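Putative gdp-fucose protein o-fucosyltransferase 1 (Caenorhabditis elegans, PDB 3ZY2) belongs to the GDP-fucose protein O-fucosyltransferase family of the GT-B clan and holds a bound guanosine-5'-diphosphate. Local coordinates at residues A4-G9 with Y71-T76; D25-V30 with V42-I47. One frame throughout, in Å; residues are numbered along the deposited sequence.

Contact 1 of 2, residues A4-G9 with Y71-T76; sequences ATDPNG and YTRVVT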
loop_
_atom_site.group_PDB
_atom_site.type_symbol
_atom_site.label_atom_id
_atom_site.label_comp_id
_atom_site.label_asym_id
_atom_site.label_seq_id
_atom_site.Cartn_x
_atom_site.Cartn_y
_atom_site.Cartn_z
ATOM N N ALA A 4 28.553 -20.552 9.423
ATOM C CA ALA A 4 27.311 -20.303 10.202
ATOM C C ALA A 4 26.448 -19.241 9.520
ATOM O O ALA A 4 26.951 -18.427 8.741
ATOM C CB ALA A 4 27.658 -19.885 11.629
ATOM N N THR A 5 25.153 -19.265 9.806
ATOM C CA THR A 5 24.228 -18.266 9.271
ATOM C C THR A 5 24.100 -17.102 10.255
ATOM O O THR A 5 24.565 -17.185 11.392
ATOM C CB THR A 5 22.842 -18.880 8.963
ATOM O OG1 THR A 5 22.258 -19.384 10.168
ATOM C CG2 THR A 5 22.968 -20.016 7.951
ATOM N N ASP A 6 23.480 -16.014 9.812
ATOM C CA ASP A 6 23.284 -14.836 10.653
ATOM C C ASP A 6 22.206 -15.091 11.723
ATOM O O ASP A 6 21.028 -15.275 11.400
ATOM C CB ASP A 6 22.924 -13.625 9.769
ATOM C CG ASP A 6 22.876 -12.303 10.538
ATOM O OD1 ASP A 6 22.886 -12.295 11.797
ATOM O OD2 ASP A 6 22.815 -11.248 9.869
ATOM N N PRO A 7 22.616 -15.104 13.011
ATOM C CA PRO A 7 21.661 -15.324 14.102
ATOM C C PRO A 7 20.539 -14.292 14.143
ATOM O O PRO A 7 19.459 -14.593 14.657
ATOM C CB PRO A 7 22.509 -15.206 15.376
ATOM C CG PRO A 7 23.843 -14.703 14.960
ATOM C CD PRO A 7 23.996 -14.889 13.487
ATOM N N ASN A 8 20.800 -13.090 13.625
ATOM C CA ASN A 8 19.776 -12.042 13.555
ATOM C C ASN A 8 18.779 -12.241 12.419
ATOM O O ASN A 8 17.726 -11.616 12.397
ATOM C CB ASN A 8 20.408 -10.655 13.407
ATOM C CG ASN A 8 21.116 -10.181 14.671
ATOM O OD1 ASN A 8 21.714 -9.105 14.678
ATOM N ND2 ASN A 8 21.053 -10.975 15.745
ATOM N N GLY A 9 19.124 -13.093 11.462
ATOM C CA GLY A 9 18.208 -13.380 10.370
ATOM C C GLY A 9 18.466 -12.570 9.115
ATOM O O GLY A 9 19.513 -11.900 8.980
ATOM N N TYR A 71 29.198 -1.672 3.065
ATOM C CA TYR A 71 28.141 -0.897 3.685
ATOM C C TYR A 71 27.378 -1.680 4.752
ATOM O O TYR A 71 27.148 -1.177 5.867
ATOM C CB TYR A 71 27.173 -0.320 2.638
ATOM C CG TYR A 71 26.059 0.441 3.303
ATOM C CD1 TYR A 71 26.316 1.653 3.971
ATOM C CD2 TYR A 71 24.762 -0.073 3.343
ATOM C CE1 TYR A 71 25.305 2.332 4.621
ATOM C CE2 TYR A 71 23.747 0.604 3.993
ATOM C CZ TYR A 71 24.025 1.803 4.630
ATOM O OH TYR A 71 23.003 2.466 5.273
ATOM N N THR A 72 26.965 -2.899 4.417
ATOM C CA THR A 72 26.176 -3.714 5.334
ATOM C C THR A 72 26.337 -5.188 4.975
ATOM O O THR A 72 26.778 -5.502 3.871
ATOM C CB THR A 72 24.696 -3.276 5.310
ATOM O OG1 THR A 72 24.013 -3.776 6.468
ATOM C CG2 THR A 72 23.993 -3.724 4.001
ATOM N N ARG A 73 25.979 -6.087 5.895
ATOM C CA ARG A 73 26.028 -7.515 5.609
ATOM C C ARG A 73 25.050 -7.922 4.528
ATOM O O ARG A 73 23.866 -7.584 4.593
ATOM C CB ARG A 73 25.730 -8.345 6.850
ATOM C CG ARG A 73 26.721 -8.149 7.943
ATOM C CD ARG A 73 26.647 -9.272 8.990
ATOM N NE ARG A 73 25.318 -9.413 9.601
ATOM C CZ ARG A 73 24.762 -8.534 10.432
ATOM N NH1 ARG A 73 25.414 -7.432 10.787
ATOM N NH2 ARG A 73 23.554 -8.757 10.919
ATOM N N VAL A 74 25.569 -8.660 3.552
ATOM C CA VAL A 74 24.808 -9.114 2.404
ATOM C C VAL A 74 25.141 -10.565 2.064
ATOM O O VAL A 74 26.218 -11.068 2.441
ATOM C CB VAL A 74 25.121 -8.238 1.149
ATOM C CG1 VAL A 74 24.647 -6.794 1.338
ATOM C CG2 VAL A 74 26.612 -8.294 0.784
ATOM N N VAL A 75 24.210 -11.233 1.379
ATOM C CA VAL A 75 24.469 -12.516 0.713
ATOM C C VAL A 75 23.844 -12.491 -0.678
ATOM O O VAL A 75 22.813 -11.841 -0.889
ATOM C CB VAL A 75 23.920 -13.749 1.485
ATOM C CG1 VAL A 75 24.778 -14.048 2.708
ATOM C CG2 VAL A 75 22.410 -13.600 1.803
ATOM N N THR A 76 24.460 -13.180 -1.624
ATOM C CA THR A 76 23.853 -13.302 -2.949
ATOM C C THR A 76 22.562 -14.118 -2.887
ATOM O O THR A 76 22.351 -14.906 -1.953
ATOM C CB THR A 76 24.797 -13.973 -3.957
ATOM O OG1 THR A 76 25.114 -15.304 -3.509
ATOM C CG2 THR A 76 26.089 -13.162 -4.135
#
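Asp6 and Arg73 form a salt bridge at the surface of the parallel sheet, the acid held in an Asx turn just before strand 10-13 and the arginine just ahead of the edge strand 74-75. The guanidinium approaches side-on and spends two nitrogens on a single oxygen: NH2 of Arg73 lies 2.8 Å from OD2 of Asp6, and NE of Arg73 lies 3.1 Å from that same OD2. The oxygen sits at the edge of the guanidinium, almost exactly in its plane, whereas the carboxylate is turned steeply, 68° between the two planes. NH2 meets OD2 on its syn side, while NE comes to it from above the carboxylate plane. Thr40 OG1 also hydrogen-bonds to OD2, and NH1 of Arg73 turns to a second acid, Asp38, so Asp6, Arg73 and Asp38 form a small charged network at the start of strand 40-42. The bend at chi3 (-58°) carries NE of Arg73 round toward the acid, and the turn about chi4 (-69°) orients the guanidinium so that NH2 meets the same oxygen.

Behind this first shell, the loop itself holds the carboxylate. Residues Asp6 to Gly9 make a type I beta turn, closed by Gly9 N to Asp6 O at 2.9 Å. Gly9 bonds through its backbone to Thr40, and Arg73 to Leu41, so the bridge spans the strand lying between its two segments. OD1 of Asp6, the oxygen not used by the arginine, accepts the backbone N of Asn8 at 2.9 Å.

Contact 2 of 2, residues D25-V30 with V42-I47; sequences DQFLGV and VLPNFI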
loop_
_atom_site.group_PDB
_atom_site.type_symbol
_atom_site.label_atom_id
_atom_site.label_comp_id
_atom_site.label_asym_id
_atom_site.label_seq_id
_atom_site.Cartn_x
_atom_site.Cartn_y
_atom_site.Cartn_z
ATOM N N ASP A 25 16.799 2.938 -7.043
ATOM C CA ASP A 25 16.363 4.019 -6.136
ATOM C C ASP A 25 15.804 3.443 -4.819
ATOM O O ASP A 25 16.178 3.884 -3.719
ATOM C CB ASP A 25 15.347 4.898 -6.873
ATOM C CG ASP A 25 15.343 6.314 -6.382
ATOM O OD1 ASP A 25 16.440 6.868 -6.138
ATOM O OD2 ASP A 25 14.246 6.869 -6.235
ATOM N N GLN A 26 14.972 2.411 -4.933
ATOM C CA GLN A 26 14.415 1.775 -3.730
ATOM C C GLN A 26 15.472 0.900 -3.055
ATOM O O GLN A 26 15.525 0.827 -1.827
ATOM C CB GLN A 26 13.172 0.950 -4.083
ATOM C CG GLN A 26 11.952 1.816 -4.359
ATOM C CD GLN A 26 10.674 1.008 -4.277
ATOM O OE1 GLN A 26 10.431 0.151 -5.114
ATOM N NE2 GLN A 26 9.858 1.268 -3.257
ATOM N N PHE A 27 16.348 0.265 -3.831
ATOM C CA PHE A 27 17.398 -0.605 -3.258
ATOM C C PHE A 27 18.323 0.146 -2.272
ATOM O O PHE A 27 18.666 -0.385 -1.228
ATOM C CB PHE A 27 18.174 -1.263 -4.419
ATOM C CG PHE A 27 19.325 -2.100 -4.003
ATOM C CD1 PHE A 27 19.231 -3.045 -2.984
ATOM C CD2 PHE A 27 20.520 -2.003 -4.705
ATOM C CE1 PHE A 27 20.350 -3.839 -2.634
ATOM C CE2 PHE A 27 21.624 -2.801 -4.372
ATOM C CZ PHE A 27 21.530 -3.717 -3.311
ATOM N N LEU A 28 18.672 1.396 -2.588
ATOM C CA LEU A 28 19.452 2.236 -1.646
ATOM C C LEU A 28 18.751 2.338 -0.298
ATOM O O LEU A 28 19.393 2.206 0.748
ATOM C CB LEU A 28 19.653 3.636 -2.215
ATOM C CG LEU A 28 20.401 3.683 -3.544
ATOM C CD1 LEU A 28 20.535 5.157 -3.930
ATOM C CD2 LEU A 28 21.742 2.999 -3.456
ATOM N N GLY A 29 17.444 2.603 -0.318
ATOM C CA GLY A 29 16.654 2.659 0.931
ATOM C C GLY A 29 16.599 1.327 1.648
ATOM O O GLY A 29 16.661 1.259 2.874
ATOM N N VAL A 30 16.521 0.242 0.881
ATOM C CA VAL A 30 16.495 -1.079 1.511
ATOM C C VAL A 30 17.822 -1.432 2.179
ATOM O O VAL A 30 17.852 -2.015 3.265
ATOM C CB VAL A 30 16.034 -2.207 0.547
ATOM C CG1 VAL A 30 15.976 -3.522 1.317
ATOM C CG2 VAL A 30 14.661 -1.906 -0.095
ATOM N N VAL A 42 19.546 -10.158 1.597
ATOM C CA VAL A 42 19.665 -10.960 0.396
ATOM C C VAL A 42 19.650 -10.007 -0.797
ATOM O O VAL A 42 18.721 -9.215 -0.956
ATOM C CB VAL A 42 18.520 -12.000 0.248
ATOM C CG1 VAL A 42 18.716 -12.855 -1.025
ATOM C CG2 VAL A 42 18.411 -12.885 1.526
ATOM N N LEU A 43 20.704 -10.064 -1.606
ATOM C CA LEU A 43 20.817 -9.130 -2.721
ATOM C C LEU A 43 19.730 -9.465 -3.757
ATOM O O LEU A 43 19.545 -10.630 -4.136
ATOM C CB LEU A 43 22.230 -9.182 -3.305
ATOM C CG LEU A 43 23.320 -8.664 -2.362
ATOM C CD1 LEU A 43 24.699 -9.150 -2.819
ATOM C CD2 LEU A 43 23.294 -7.141 -2.289
ATOM N N PRO A 44 18.949 -8.455 -4.198
ATOM C CA PRO A 44 17.818 -8.733 -5.072
ATOM C C PRO A 44 18.251 -9.128 -6.473
ATOM O O PRO A 44 19.330 -8.718 -6.930
ATOM C CB PRO A 44 17.104 -7.383 -5.143
ATOM C CG PRO A 44 18.198 -6.370 -4.978
ATOM C CD PRO A 44 19.162 -7.011 -3.971
ATOM N N ASN A 45 17.436 -9.923 -7.154
ATOM C CA ASN A 45 17.525 -9.968 -8.613
ATOM C C ASN A 45 16.912 -8.684 -9.123
ATOM O O ASN A 45 15.824 -8.258 -8.661
ATOM C CB ASN A 45 16.736 -11.137 -9.167
ATOM C CG ASN A 45 17.382 -12.477 -8.868
ATOM O OD1 ASN A 45 18.626 -12.611 -8.813
ATOM N ND2 ASN A 45 16.541 -13.488 -8.699
ATOM N N PHE A 46 17.609 -8.025 -10.040
ATOM C CA PHE A 46 16.970 -6.916 -10.760
ATOM C C PHE A 46 16.078 -7.430 -11.866
ATOM O O PHE A 46 16.112 -8.605 -12.178
ATOM C CB PHE A 46 18.034 -5.937 -11.279
ATOM C CG PHE A 46 18.762 -5.241 -10.163
ATOM C CD1 PHE A 46 18.127 -4.191 -9.495
ATOM C CD2 PHE A 46 20.047 -5.641 -9.767
ATOM C CE1 PHE A 46 18.767 -3.508 -8.427
ATOM C CE2 PHE A 46 20.691 -4.953 -8.678
ATOM C CZ PHE A 46 20.041 -3.896 -8.037
ATOM N N ILE A 47 15.258 -6.555 -12.421
ATOM C CA ILE A 47 14.203 -6.991 -13.310
ATOM C C ILE A 47 14.258 -6.214 -14.608
ATOM O O ILE A 47 14.331 -4.989 -14.603
ATOM C CB ILE A 47 12.829 -6.822 -12.626
ATOM C CG1 ILE A 47 12.773 -7.628 -11.315
ATOM C CG2 ILE A 47 11.722 -7.322 -13.557
ATOM C CD1 ILE A 47 11.485 -7.484 -10.517
#
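The first beta-alpha-beta crossover of the parallel sheet runs from strand 10-13 through helix 20-37 to strand 40-42, and here its helix packs on the chain that leaves the last of these strands. Phe27 carries the whole contact, its ring reaching into an apolar surface made by Leu43, Pro44 and Phe46. Its CG stands anti to the backbone N (chi1 176°), which sends the ring out from the helix toward the proline. Pro44 lies over one face, displaced toward the rim, with its CD 3.6 Å from CE1 of Phe27. On the same side of that ring Phe46 comes in edge first, an offset edge-to-face pair with planes at 81° and centroids 5.8 Å apart. The leading atom is CZ of Phe46, 3.9 Å from CD2 of Phe27. Leu43 closes the far end, its CD2 at the ring edge 4.0 Å from CZ of Phe27. No hydrogen bond crosses between the segments, and all four side chains are buried.

Phe46 also meets the ring of Phe20, a residue of the guanosine-5'-diphosphate pocket, and its side chain lies about 9 Å from the nucleotide. Phe13 of strand 10-13 touches both Phe27 and Pro44, while helix 59-62 covers Leu43 and Phe46; beyond them Phe46 is paired through its backbone with Ile57 of strand 55-57.

Overall arrangement
Contact 1 lies at the surface, its centre about 23 Å from the centre of the chain, and contact 2 is core packing about 8 Å from it. Their chemistry follows: a charged bridge with polar neighbours in one, only apolar and aromatic contacts in the other. Their centres are about 15 Å apart, and along the chain contact 2 is nested in the loop closed by contact 1. Strand 40-42 links them, with contact 1 spanning its beginning and contact 2 using the residues that follow it. The two meet directly where Leu43 N probably hydrogen-bonds to Val75 O, at 2.8 Å, and where CD2 of Leu43 packs on CG1 of Val74.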